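Local coordinates for protein omega-class glutathione S-transferase (Bombyx mori, PDB 3WD6) that binds glutathione and probably catalyses glutathione-dependent transfer and dehydroascorbate reduction, at residues A[29-35]-A[78-83]; A[40-44]-A[92-96]; A[179-183]-A[215-221]; A[187-191]-A[225-231]. All coordinates share one frame. Numbering follows the deposited sequence.

Interaction 1: A[29-35]-A[78-83]. With GSH (glutathione), chain J.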
# COMPACT_ATOMS: atom_id res chain seq x y z
N LYS A 29 9.17 -17.99 -10.78
CA LYS A 29 8.39 -16.75 -10.71
C LYS A 29 8.83 -15.87 -9.54
O LYS A 29 8.95 -16.34 -8.41
CB LYS A 29 6.91 -17.08 -10.54
CG LYS A 29 6.14 -17.28 -11.84
CD LYS A 29 4.68 -16.84 -11.66
CE LYS A 29 3.72 -17.61 -12.59
NZ LYS A 29 4.17 -17.53 -13.99
N LEU A 30 9.07 -14.58 -9.82
CA LEU A 30 9.24 -13.60 -8.76
C LEU A 30 8.06 -13.73 -7.80
O LEU A 30 6.89 -13.77 -8.23
CB LEU A 30 9.30 -12.18 -9.32
CG LEU A 30 9.73 -11.13 -8.29
CD1 LEU A 30 10.75 -10.15 -8.87
CD2 LEU A 30 8.52 -10.39 -7.77
N ARG A 31 8.36 -13.83 -6.51
CA ARG A 31 7.35 -14.09 -5.50
C ARG A 31 7.28 -12.98 -4.46
O ARG A 31 8.31 -12.53 -3.93
CB ARG A 31 7.64 -15.41 -4.79
CG ARG A 31 6.92 -15.54 -3.44
CD ARG A 31 7.32 -16.82 -2.73
NE ARG A 31 7.01 -18.00 -3.54
CZ ARG A 31 7.32 -19.24 -3.17
NH1 ARG A 31 7.95 -19.44 -2.02
NH2 ARG A 31 7.01 -20.27 -3.95
N VAL A 32 6.05 -12.57 -4.14
CA VAL A 32 5.85 -11.59 -3.07
C VAL A 32 5.30 -12.26 -1.82
O VAL A 32 4.23 -12.87 -1.88
CB VAL A 32 4.83 -10.50 -3.49
CG1 VAL A 32 4.70 -9.41 -2.41
CG2 VAL A 32 5.22 -9.88 -4.83
N TYR A 33 6.01 -12.13 -0.70
CA TYR A 33 5.42 -12.47 0.60
C TYR A 33 4.55 -11.29 1.03
O TYR A 33 5.05 -10.17 1.24
CB TYR A 33 6.49 -12.84 1.66
CG TYR A 33 7.23 -14.09 1.24
CD1 TYR A 33 6.68 -15.34 1.46
CD2 TYR A 33 8.44 -14.01 0.54
CE1 TYR A 33 7.33 -16.49 1.04
CE2 TYR A 33 9.10 -15.16 0.12
CZ TYR A 33 8.53 -16.39 0.37
OH TYR A 33 9.15 -17.55 -0.05
N ASN A 34 3.25 -11.55 1.16
CA ASN A 34 2.25 -10.49 1.24
C ASN A 34 1.28 -10.74 2.38
O ASN A 34 1.25 -11.86 2.92
CB ASN A 34 1.48 -10.51 -0.09
CG ASN A 34 0.47 -9.39 -0.23
OD1 ASN A 34 0.77 -8.21 0.00
ND2 ASN A 34 -0.75 -9.76 -0.63
N MET A 35 0.50 -9.73 2.75
CA MET A 35 -0.82 -10.01 3.33
C MET A 35 -1.84 -9.03 2.77
O MET A 35 -1.57 -7.83 2.66
CB MET A 35 -0.82 -10.13 4.85
CG MET A 35 -1.18 -8.90 5.59
SD MET A 35 -2.95 -8.72 5.98
CE MET A 35 -2.75 -7.38 7.18
N VAL A 78 5.89 -8.02 6.24
CA VAL A 78 5.59 -7.99 4.80
C VAL A 78 5.61 -6.54 4.34
O VAL A 78 5.37 -5.63 5.15
CB VAL A 78 4.22 -8.62 4.48
CG1 VAL A 78 4.27 -10.14 4.63
CG2 VAL A 78 3.13 -8.01 5.36
N PRO A 79 5.89 -6.29 3.05
CA PRO A 79 6.21 -7.31 2.04
C PRO A 79 7.68 -7.76 2.06
O PRO A 79 8.58 -7.11 2.65
CB PRO A 79 6.00 -6.54 0.72
CG PRO A 79 6.50 -5.11 1.08
CD PRO A 79 5.98 -4.91 2.51
N ALA A 80 7.91 -8.88 1.40
CA ALA A 80 9.23 -9.26 0.95
C ALA A 80 9.10 -9.86 -0.46
O ALA A 80 8.12 -10.58 -0.73
CB ALA A 80 9.87 -10.27 1.90
N ILE A 81 10.06 -9.56 -1.33
CA ILE A 81 10.13 -10.26 -2.61
C ILE A 81 11.28 -11.28 -2.64
O ILE A 81 12.32 -11.08 -2.00
CB ILE A 81 10.23 -9.28 -3.83
CG1 ILE A 81 11.59 -8.57 -3.85
CG2 ILE A 81 9.09 -8.26 -3.80
CD1 ILE A 81 11.74 -7.57 -5.01
N GLU A 82 11.08 -12.37 -3.37
CA GLU A 82 12.10 -13.39 -3.54
C GLU A 82 12.42 -13.43 -5.03
O GLU A 82 11.57 -13.81 -5.84
CB GLU A 82 11.59 -14.76 -3.05
CG GLU A 82 12.64 -15.88 -3.06
CD GLU A 82 12.27 -17.05 -2.12
OE1 GLU A 82 13.15 -17.88 -1.77
OE2 GLU A 82 11.09 -17.14 -1.71
N ILE A 83 13.63 -13.01 -5.40
CA ILE A 83 13.93 -12.81 -6.82
C ILE A 83 14.64 -14.03 -7.41
O ILE A 83 14.78 -14.15 -8.65
CB ILE A 83 14.75 -11.53 -7.05
CG1 ILE A 83 16.03 -11.54 -6.20
CG2 ILE A 83 13.91 -10.30 -6.68
CD1 ILE A 83 16.90 -10.33 -6.40
N1 GSH J . 8.73 -0.39 6.93
CA1 GSH J . 8.11 -1.63 6.45
C1 GSH J . 7.82 -1.59 4.95
O11 GSH J . 7.80 -2.67 4.25
O12 GSH J . 7.63 -0.46 4.39
CB1 GSH J . 6.85 -1.88 7.26
CG1 GSH J . 5.91 -2.95 6.80
CD1 GSH J . 4.90 -3.41 7.82
OE1 GSH J . 4.66 -2.76 8.83
N2 GSH J . 4.21 -4.65 7.62
CA2 GSH J . 3.26 -5.06 8.66
C2 GSH J . 3.82 -6.31 9.32
O2 GSH J . 4.31 -7.18 8.61
CB2 GSH J . 1.95 -5.38 8.05
SG2 GSH J . 0.89 -4.05 7.61
N3 GSH J . 3.75 -6.46 10.76
CA3 GSH J . 4.28 -7.67 11.39
C3 GSH J . 3.65 -8.07 12.66
O31 GSH J . 2.42 -8.33 12.70
O32 GSH J . 4.35 -8.16 13.70
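Val78 opens the 78-83 segment by pairing with the bound glutathione rather than with a strand: its N donates to GSH O2 (3.0 Å) and its O accepts from GSH N2 (2.9 Å), so the ligand's cysteinyl backbone is held like a short extra strand. Its side chain turns toward 29-35, with CG1 3.5 Å from Tyr33 O. The peptide bond between Val78 and Pro79 is cis, the hallmark cis-proline of thioredoxin-like domains, which here presents the Val78 backbone to the ligand; Pro79 CA lies 3.2 Å from Tyr33 O in a CA-H...O contact. From Ala80 the chain forms the antiparallel ladder between strands 31-34 and 80-82, in the thioredoxin-fold sheet of the N-terminal domain. Ala80 and Tyr33 are a hydrogen-bonded pair (Tyr33 N to Ala80 O 2.6 Å, Ala80 N to Tyr33 O 3.1 Å). Ile81 and Val32 form the non-hydrogen-bonded pair, their CG2 atoms 4.3 Å apart on the face packed against helix 39-51. Glu82 pairs with Arg31 (Glu82 N to Arg31 O 2.8 Å, Arg31 N to Glu82 O 3.3 Å), and on the other face its OE2 accepts from Tyr33 OH at 2.6 Å. Arg31 NH1 donates to that hydroxyl at 3.0 Å, while its NE makes a salt bridge to Glu56. At the corner, Ile83 CG2 meets Leu30 CD1 at 3.8 Å.

Interaction 2: A[40-44]-A[92-96]. With GSH (glutathione), chain J.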
# COMPACT_ATOMS: atom_id res chain seq x y z
N TYR A 40 1.46 -1.65 3.24
CA TYR A 40 2.87 -1.60 2.87
C TYR A 40 3.16 -2.60 1.76
O TYR A 40 3.81 -2.27 0.76
CB TYR A 40 3.79 -1.81 4.08
CG TYR A 40 3.73 -0.65 5.03
CD1 TYR A 40 4.41 0.54 4.75
CD2 TYR A 40 2.94 -0.71 6.18
CE1 TYR A 40 4.33 1.63 5.61
CE2 TYR A 40 2.86 0.38 7.05
CZ TYR A 40 3.56 1.54 6.76
OH TYR A 40 3.47 2.61 7.61
N ALA A 41 2.66 -3.81 1.93
CA ALA A 41 2.82 -4.83 0.90
C ALA A 41 2.10 -4.41 -0.39
O ALA A 41 2.53 -4.77 -1.49
CB ALA A 41 2.31 -6.16 1.41
N GLN A 42 1.01 -3.64 -0.26
CA GLN A 42 0.27 -3.17 -1.44
C GLN A 42 1.15 -2.35 -2.40
O GLN A 42 0.99 -2.41 -3.63
CB GLN A 42 -0.98 -2.37 -1.06
CG GLN A 42 -1.87 -2.04 -2.24
CD GLN A 42 -3.13 -1.27 -1.85
OE1 GLN A 42 -3.32 -0.93 -0.66
NE2 GLN A 42 -3.99 -0.98 -2.84
N ARG A 43 2.08 -1.58 -1.83
CA ARG A 43 3.06 -0.84 -2.63
C ARG A 43 3.76 -1.75 -3.62
O ARG A 43 3.96 -1.38 -4.79
CB ARG A 43 4.10 -0.19 -1.72
CG ARG A 43 3.60 0.99 -0.97
CD ARG A 43 4.57 1.37 0.09
NE ARG A 43 4.38 2.74 0.54
CZ ARG A 43 5.10 3.31 1.50
NH1 ARG A 43 6.05 2.60 2.12
NH2 ARG A 43 4.87 4.59 1.81
N THR A 44 4.15 -2.94 -3.15
CA THR A 44 4.90 -3.86 -4.00
C THR A 44 4.00 -4.42 -5.10
O THR A 44 4.40 -4.48 -6.27
CB THR A 44 5.54 -4.98 -3.15
OG1 THR A 44 6.42 -4.39 -2.17
CG2 THR A 44 6.32 -5.95 -4.04
N SER A 92 9.12 -2.25 1.98
CA SER A 92 8.30 -1.99 0.80
C SER A 92 8.96 -1.04 -0.20
O SER A 92 9.00 -1.34 -1.40
CB SER A 92 6.94 -1.45 1.22
OG SER A 92 7.05 -0.19 1.84
N LEU A 93 9.48 0.09 0.29
CA LEU A 93 10.11 1.07 -0.60
C LEU A 93 11.42 0.55 -1.17
O LEU A 93 11.84 0.94 -2.27
CB LEU A 93 10.34 2.40 0.12
CG LEU A 93 9.07 3.18 0.52
CD1 LEU A 93 9.44 4.52 1.14
CD2 LEU A 93 8.15 3.36 -0.71
N VAL A 94 12.08 -0.33 -0.42
CA VAL A 94 13.30 -0.94 -0.93
C VAL A 94 12.97 -1.87 -2.09
O VAL A 94 13.67 -1.89 -3.12
CB VAL A 94 14.05 -1.69 0.16
CG1 VAL A 94 15.22 -2.45 -0.42
CG2 VAL A 94 14.51 -0.70 1.24
N THR A 95 11.89 -2.63 -1.94
CA THR A 95 11.50 -3.57 -2.99
C THR A 95 11.09 -2.83 -4.26
O THR A 95 11.51 -3.18 -5.37
CB THR A 95 10.37 -4.47 -2.52
OG1 THR A 95 9.14 -3.73 -2.54
CG2 THR A 95 10.68 -4.98 -1.11
N VAL A 96 10.30 -1.79 -4.10
CA VAL A 96 9.85 -1.03 -5.26
C VAL A 96 11.00 -0.36 -6.01
O VAL A 96 10.99 -0.32 -7.24
CB VAL A 96 8.75 -0.02 -4.89
CG1 VAL A 96 8.47 0.91 -6.06
CG2 VAL A 96 7.49 -0.78 -4.46
N1 GSH J . 8.73 -0.39 6.93
CA1 GSH J . 8.11 -1.63 6.45
C1 GSH J . 7.82 -1.59 4.95
O11 GSH J . 7.80 -2.67 4.25
O12 GSH J . 7.63 -0.46 4.39
CB1 GSH J . 6.85 -1.88 7.26
CG1 GSH J . 5.91 -2.95 6.80
CD1 GSH J . 4.90 -3.41 7.82
OE1 GSH J . 4.66 -2.76 8.83
N2 GSH J . 4.21 -4.65 7.62
CA2 GSH J . 3.26 -5.06 8.66
C2 GSH J . 3.82 -6.31 9.32
O2 GSH J . 4.31 -7.18 8.61
CB2 GSH J . 1.95 -5.38 8.05
SG2 GSH J . 0.89 -4.05 7.61
N3 GSH J . 3.75 -6.46 10.76
CA3 GSH J . 4.28 -7.67 11.39
C3 GSH J . 3.65 -8.07 12.66
O31 GSH J . 2.42 -8.33 12.70
O32 GSH J . 4.35 -8.16 13.70
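Tyr40 starts the 40-44 segment beside the ligand: one face of its ring lies against GSH CB1, Ser92 OG sits near the ring plane 4.0 Å from Tyr40 CD1, and Tyr40 O approaches Ser92 CB at 3.3 Å. The ring's hydroxyl turns to Gln130. Arg43 reaches across, its NH1 donating to Ser92 OG (3.0 Å) while its NE is bound by Met181 O; Leu93 CD2 lies over one face of the guanidinium. Ser92 OG in turn donates to GSH O12 (2.6 Å), and Ser92 N, at the start of its helix, donates to GSH O11 (2.7 Å). This is the gamma-glutamyl end of the glutathione site of the GST N-terminal domain, where two helices of the thioredoxin-like fold run side by side on one face of the sheet, their short axes only 2° from parallel and 8.6 Å apart. Thr44 closes the contact one turn on. Its OG1 donates to Thr95 OG1 (2.8 Å), whose own proton goes back to Ser92 O (2.7 Å), and Val96 CG2 packs 4.1 Å from Thr44 CA and 3.6 Å from Arg43 O.

Interaction 3: A[179-183]-A[215-221]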
# COMPACT_ATOMS: atom_id res chain seq x y z
N ASP A 179 2.59 8.46 -6.70
CA ASP A 179 1.19 8.06 -6.65
C ASP A 179 1.04 6.69 -6.02
O ASP A 179 0.30 6.53 -5.04
CB ASP A 179 0.58 8.05 -8.05
CG ASP A 179 0.73 9.39 -8.76
OD1 ASP A 179 -0.05 10.33 -8.44
OD2 ASP A 179 1.63 9.47 -9.65
N TYR A 180 1.72 5.69 -6.56
CA TYR A 180 1.53 4.32 -6.10
C TYR A 180 1.94 4.13 -4.65
O TYR A 180 1.33 3.34 -3.93
CB TYR A 180 2.27 3.32 -6.97
CG TYR A 180 1.62 3.09 -8.32
CD1 TYR A 180 0.23 2.93 -8.43
CD2 TYR A 180 2.38 3.07 -9.49
CE1 TYR A 180 -0.39 2.74 -9.67
CE2 TYR A 180 1.78 2.88 -10.74
CZ TYR A 180 0.39 2.71 -10.82
OH TYR A 180 -0.20 2.49 -12.05
N MET A 181 2.99 4.84 -4.22
CA MET A 181 3.56 4.58 -2.89
C MET A 181 2.73 5.20 -1.76
O MET A 181 2.85 4.81 -0.59
CB MET A 181 5.04 5.01 -2.80
CG MET A 181 5.98 4.21 -3.70
SD MET A 181 5.92 2.43 -3.41
CE MET A 181 4.78 1.89 -4.69
N ILE A 182 1.86 6.15 -2.11
CA ILE A 182 0.96 6.70 -1.12
C ILE A 182 -0.45 6.14 -1.29
O ILE A 182 -1.28 6.20 -0.37
CB ILE A 182 0.95 8.26 -1.13
CG1 ILE A 182 0.20 8.82 -2.34
CG2 ILE A 182 2.38 8.81 -1.09
CD1 ILE A 182 0.33 10.36 -2.49
N TRP A 183 -0.72 5.57 -2.47
CA TRP A 183 -2.08 5.14 -2.79
C TRP A 183 -2.80 4.29 -1.70
O TRP A 183 -3.98 4.48 -1.44
CB TRP A 183 -2.14 4.40 -4.14
CG TRP A 183 -3.48 3.76 -4.28
CD1 TRP A 183 -3.79 2.43 -4.19
CD2 TRP A 183 -4.72 4.46 -4.43
NE1 TRP A 183 -5.15 2.25 -4.32
CE2 TRP A 183 -5.74 3.48 -4.46
CE3 TRP A 183 -5.06 5.81 -4.56
CZ2 TRP A 183 -7.09 3.82 -4.61
CZ3 TRP A 183 -6.40 6.14 -4.72
CH2 TRP A 183 -7.41 5.14 -4.73
N MET A 215 -7.49 7.60 -9.63
CA MET A 215 -6.61 6.50 -9.25
C MET A 215 -7.33 5.14 -9.27
O MET A 215 -6.79 4.12 -9.75
CB MET A 215 -5.92 6.79 -7.92
CG MET A 215 -4.70 7.75 -8.03
SD MET A 215 -3.22 7.03 -8.83
CE MET A 215 -2.71 5.86 -7.54
N LEU A 216 -8.56 5.14 -8.77
CA LEU A 216 -9.41 3.95 -8.73
C LEU A 216 -9.55 3.33 -10.11
O LEU A 216 -9.79 2.13 -10.23
CB LEU A 216 -10.80 4.32 -8.23
CG LEU A 216 -10.84 4.64 -6.73
CD1 LEU A 216 -12.19 5.22 -6.34
CD2 LEU A 216 -10.51 3.38 -5.91
N LYS A 217 -9.38 4.14 -11.15
CA LYS A 217 -9.55 3.63 -12.51
C LYS A 217 -8.23 3.16 -13.14
O LYS A 217 -8.24 2.61 -14.24
CB LYS A 217 -10.21 4.68 -13.41
CG LYS A 217 -11.71 4.82 -13.23
CD LYS A 217 -12.17 6.07 -13.99
CE LYS A 217 -13.46 6.66 -13.40
NZ LYS A 217 -14.61 5.96 -14.00
N ASP A 218 -7.11 3.40 -12.46
CA ASP A 218 -5.84 2.88 -12.97
C ASP A 218 -5.80 1.35 -12.81
O ASP A 218 -6.09 0.82 -11.72
CB ASP A 218 -4.64 3.52 -12.26
CG ASP A 218 -3.32 3.02 -12.82
OD1 ASP A 218 -2.94 3.45 -13.94
OD2 ASP A 218 -2.69 2.16 -12.16
N SER A 219 -5.44 0.63 -13.87
CA SER A 219 -5.57 -0.84 -13.81
C SER A 219 -4.68 -1.51 -12.75
O SER A 219 -4.99 -2.63 -12.32
CB SER A 219 -5.36 -1.50 -15.17
OG SER A 219 -4.10 -1.16 -15.72
N ALA A 220 -3.59 -0.85 -12.36
CA ALA A 220 -2.74 -1.41 -11.30
C ALA A 220 -3.50 -1.36 -9.98
O ALA A 220 -3.36 -2.26 -9.14
CB ALA A 220 -1.41 -0.65 -11.17
N VAL A 221 -4.27 -0.28 -9.80
CA VAL A 221 -5.10 -0.14 -8.62
C VAL A 221 -6.35 -1.03 -8.68
O VAL A 221 -6.61 -1.80 -7.74
CB VAL A 221 -5.54 1.33 -8.41
CG1 VAL A 221 -6.53 1.42 -7.28
CG2 VAL A 221 -4.31 2.23 -8.14
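Trp183, Met215 and Tyr180 carry most of this buried contact. The Trp183 indole lies across the end of helix 206-216 and the short helix 219-222, with Met215 and Val221 on the same side of its plane. Its CZ3 presses on Met215 CB at 3.3 Å, its CZ2 meets Leu216 CD2 near the ring plane at 3.7 Å, and Val221 CG2 sits over the face of the five-membered ring, 4.0 Å from its centroid and 11° off the normal, a CH-pi contact. The indole NE1 is used within its own helix, donating to Glu187. Met215 points toward 179-183 and sends its thioether between the two aromatic residues, so that its CE ends 4.0 Å from Asp179 CB and 4.2 Å from Tyr180 CD1. The CA-to-CB bond of Tyr180 points sideways to 215-221, but its end comes nearer: its OH donates to Asp218 OD2 at 2.5 Å, and its CE1 touches Val221 CG2 at 4.2 Å. Asp218 is the N-cap of helix 219-222, and the same OD2 accepts from Ala220 N at 3.1 Å, so one oxygen takes both the tyrosine hydroxyl and the capping N-H. With Ala50 of helix 39-51 touching both Tyr180 and Ala220, the contact lies where the all-helical C-terminal domain meets the thioredoxin-like domain, a junction characteristic of the two-domain GST fold.

Interaction 4: A[187-191]-A[225-231]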
# COMPACT_ATOMS: atom_id res chain seq x y z
N GLU A 187 -6.70 4.53 -0.49
CA GLU A 187 -7.67 3.47 -0.68
C GLU A 187 -8.43 3.27 0.63
O GLU A 187 -9.65 3.07 0.63
CB GLU A 187 -7.01 2.14 -1.12
CG GLU A 187 -8.04 1.04 -1.44
CD GLU A 187 -7.47 -0.19 -2.16
OE1 GLU A 187 -7.93 -1.32 -1.88
OE2 GLU A 187 -6.57 -0.04 -3.02
N ARG A 188 -7.69 3.36 1.73
CA ARG A 188 -8.25 3.13 3.07
C ARG A 188 -9.06 4.34 3.56
O ARG A 188 -10.07 4.17 4.25
CB ARG A 188 -7.13 2.75 4.06
CG ARG A 188 -6.77 1.25 4.03
CD ARG A 188 -5.27 0.99 4.06
NE ARG A 188 -4.96 -0.44 3.90
CZ ARG A 188 -4.69 -1.02 2.73
NH1 ARG A 188 -4.67 -0.31 1.61
NH2 ARG A 188 -4.41 -2.32 2.67
N LEU A 189 -8.63 5.54 3.19
CA LEU A 189 -9.33 6.76 3.61
C LEU A 189 -10.82 6.64 3.23
O LEU A 189 -11.70 7.07 3.99
CB LEU A 189 -8.68 8.00 2.96
CG LEU A 189 -9.17 9.44 3.23
CD1 LEU A 189 -8.13 10.47 2.79
CD2 LEU A 189 -10.52 9.74 2.58
N ARG A 190 -11.07 6.02 2.08
CA ARG A 190 -12.43 5.80 1.58
C ARG A 190 -13.33 5.07 2.60
O ARG A 190 -14.52 5.38 2.72
CB ARG A 190 -12.38 5.06 0.24
CG ARG A 190 -12.08 5.97 -0.95
CD ARG A 190 -11.45 5.21 -2.14
NE ARG A 190 -12.32 4.25 -2.82
CZ ARG A 190 -12.25 2.92 -2.67
NH1 ARG A 190 -11.35 2.39 -1.85
NH2 ARG A 190 -13.06 2.12 -3.35
N ALA A 191 -12.76 4.12 3.35
CA ALA A 191 -13.55 3.38 4.35
C ALA A 191 -13.66 4.11 5.68
O ALA A 191 -14.51 3.77 6.50
CB ALA A 191 -12.99 2.00 4.56
N LEU A 225 -8.15 -3.80 -5.89
CA LEU A 225 -9.07 -3.14 -4.95
C LEU A 225 -9.72 -4.13 -3.96
O LEU A 225 -10.10 -5.25 -4.33
CB LEU A 225 -10.19 -2.42 -5.69
CG LEU A 225 -9.81 -1.05 -6.25
CD1 LEU A 225 -11.04 -0.45 -6.98
CD2 LEU A 225 -9.29 -0.13 -5.13
N ILE A 226 -9.85 -3.70 -2.71
CA ILE A 226 -10.64 -4.43 -1.75
C ILE A 226 -12.06 -3.82 -1.72
O ILE A 226 -12.21 -2.62 -1.42
CB ILE A 226 -9.99 -4.33 -0.37
CG1 ILE A 226 -8.57 -4.90 -0.45
CG2 ILE A 226 -10.84 -5.06 0.71
CD1 ILE A 226 -7.76 -4.76 0.84
N PRO A 227 -13.10 -4.63 -2.04
CA PRO A 227 -14.46 -4.07 -1.95
C PRO A 227 -14.67 -3.42 -0.57
O PRO A 227 -14.32 -4.03 0.46
CB PRO A 227 -15.36 -5.29 -2.12
CG PRO A 227 -14.53 -6.28 -2.89
CD PRO A 227 -13.11 -6.06 -2.38
N LEU A 228 -15.22 -2.20 -0.54
CA LEU A 228 -15.24 -1.41 0.70
C LEU A 228 -15.97 -2.05 1.89
O LEU A 228 -15.58 -1.84 3.05
CB LEU A 228 -15.76 0.00 0.42
CG LEU A 228 -14.69 0.94 -0.14
CD1 LEU A 228 -15.29 2.24 -0.64
CD2 LEU A 228 -13.60 1.19 0.91
N GLU A 229 -17.01 -2.83 1.62
CA GLU A 229 -17.72 -3.48 2.71
C GLU A 229 -16.83 -4.57 3.31
O GLU A 229 -16.86 -4.82 4.51
CB GLU A 229 -19.05 -4.07 2.24
CG GLU A 229 -18.93 -5.31 1.36
CD GLU A 229 -18.68 -4.97 -0.09
OE1 GLU A 229 -18.29 -3.81 -0.39
OE2 GLU A 229 -18.86 -5.88 -0.94
N ILE A 230 -16.00 -5.20 2.48
CA ILE A 230 -15.05 -6.18 2.99
C ILE A 230 -13.97 -5.53 3.84
O ILE A 230 -13.55 -6.07 4.88
CB ILE A 230 -14.35 -6.94 1.87
CG1 ILE A 230 -15.37 -7.70 1.00
CG2 ILE A 230 -13.27 -7.86 2.46
CD1 ILE A 230 -16.15 -8.75 1.77
N LEU A 231 -13.50 -4.37 3.39
CA LEU A 231 -12.42 -3.70 4.09
C LEU A 231 -12.92 -3.20 5.45
O LEU A 231 -12.23 -3.34 6.46
CB LEU A 231 -11.85 -2.56 3.24
CG LEU A 231 -10.64 -1.79 3.78
CD1 LEU A 231 -9.46 -2.71 4.06
CD2 LEU A 231 -10.24 -0.67 2.81
O HOH W 1 -13.19 -0.54 -3.59
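The C-terminal part of helix 177-189, in segment 187-191, faces an extended approach, Leu225 to Pro227, that leads into helix 228-240 with Pro227 at its N-cap position. The backbones come nearest at Ala191 and Leu228, CA atoms 6.3 Å apart, and are wider at Glu187 and Leu225, 8.0 Å. Glu187 bridges that wider end: its OE1 accepts from Ile226 N (3.2 Å), while its OE2 is bound by Gln42 and Trp183. Leu228 and Leu231 pack on Ala191, whose CB is 3.8 Å from Leu228 CD2 and 4.2 Å from Leu231 CD2. Leu228 CD1 also lies over one face of the Arg190 guanidinium, 3.5 Å from NH2. That NH2 donates to a water (2.7 Å), which donates to Ile226 O (3.2 Å). Both the backbone N and O of Ile226 are thus bonded to 187-191, directly or through water, so the extended approach is held by polar bonds as well as packing, while Leu228 and Leu231 pack on Ala191 and on the side chains of Arg190 and Arg188.

From the N terminus, strand 31-34 runs into helix 39-51, so interactions 1 and 2 open in succession; interaction 1 closes at 78-83 and interaction 2 at 92-96, two crossing loops within the thioredoxin-like domain, both touching glutathione. Pro79 packs on Thr44 and Ser92 where they meet. Interactions 3 and 4 follow in series, both opening on helix 177-189 and closing at 215-221 and 225-231, so they cross as well; Leu216 packs on Arg190 and Leu225 between them. Helix 39-51 joins the two pairs: Arg43 bonds to Met181 of interaction 3, and Gln42 to Glu187 and Arg188 of interaction 4, tying the ligand-binding domain to the helical one.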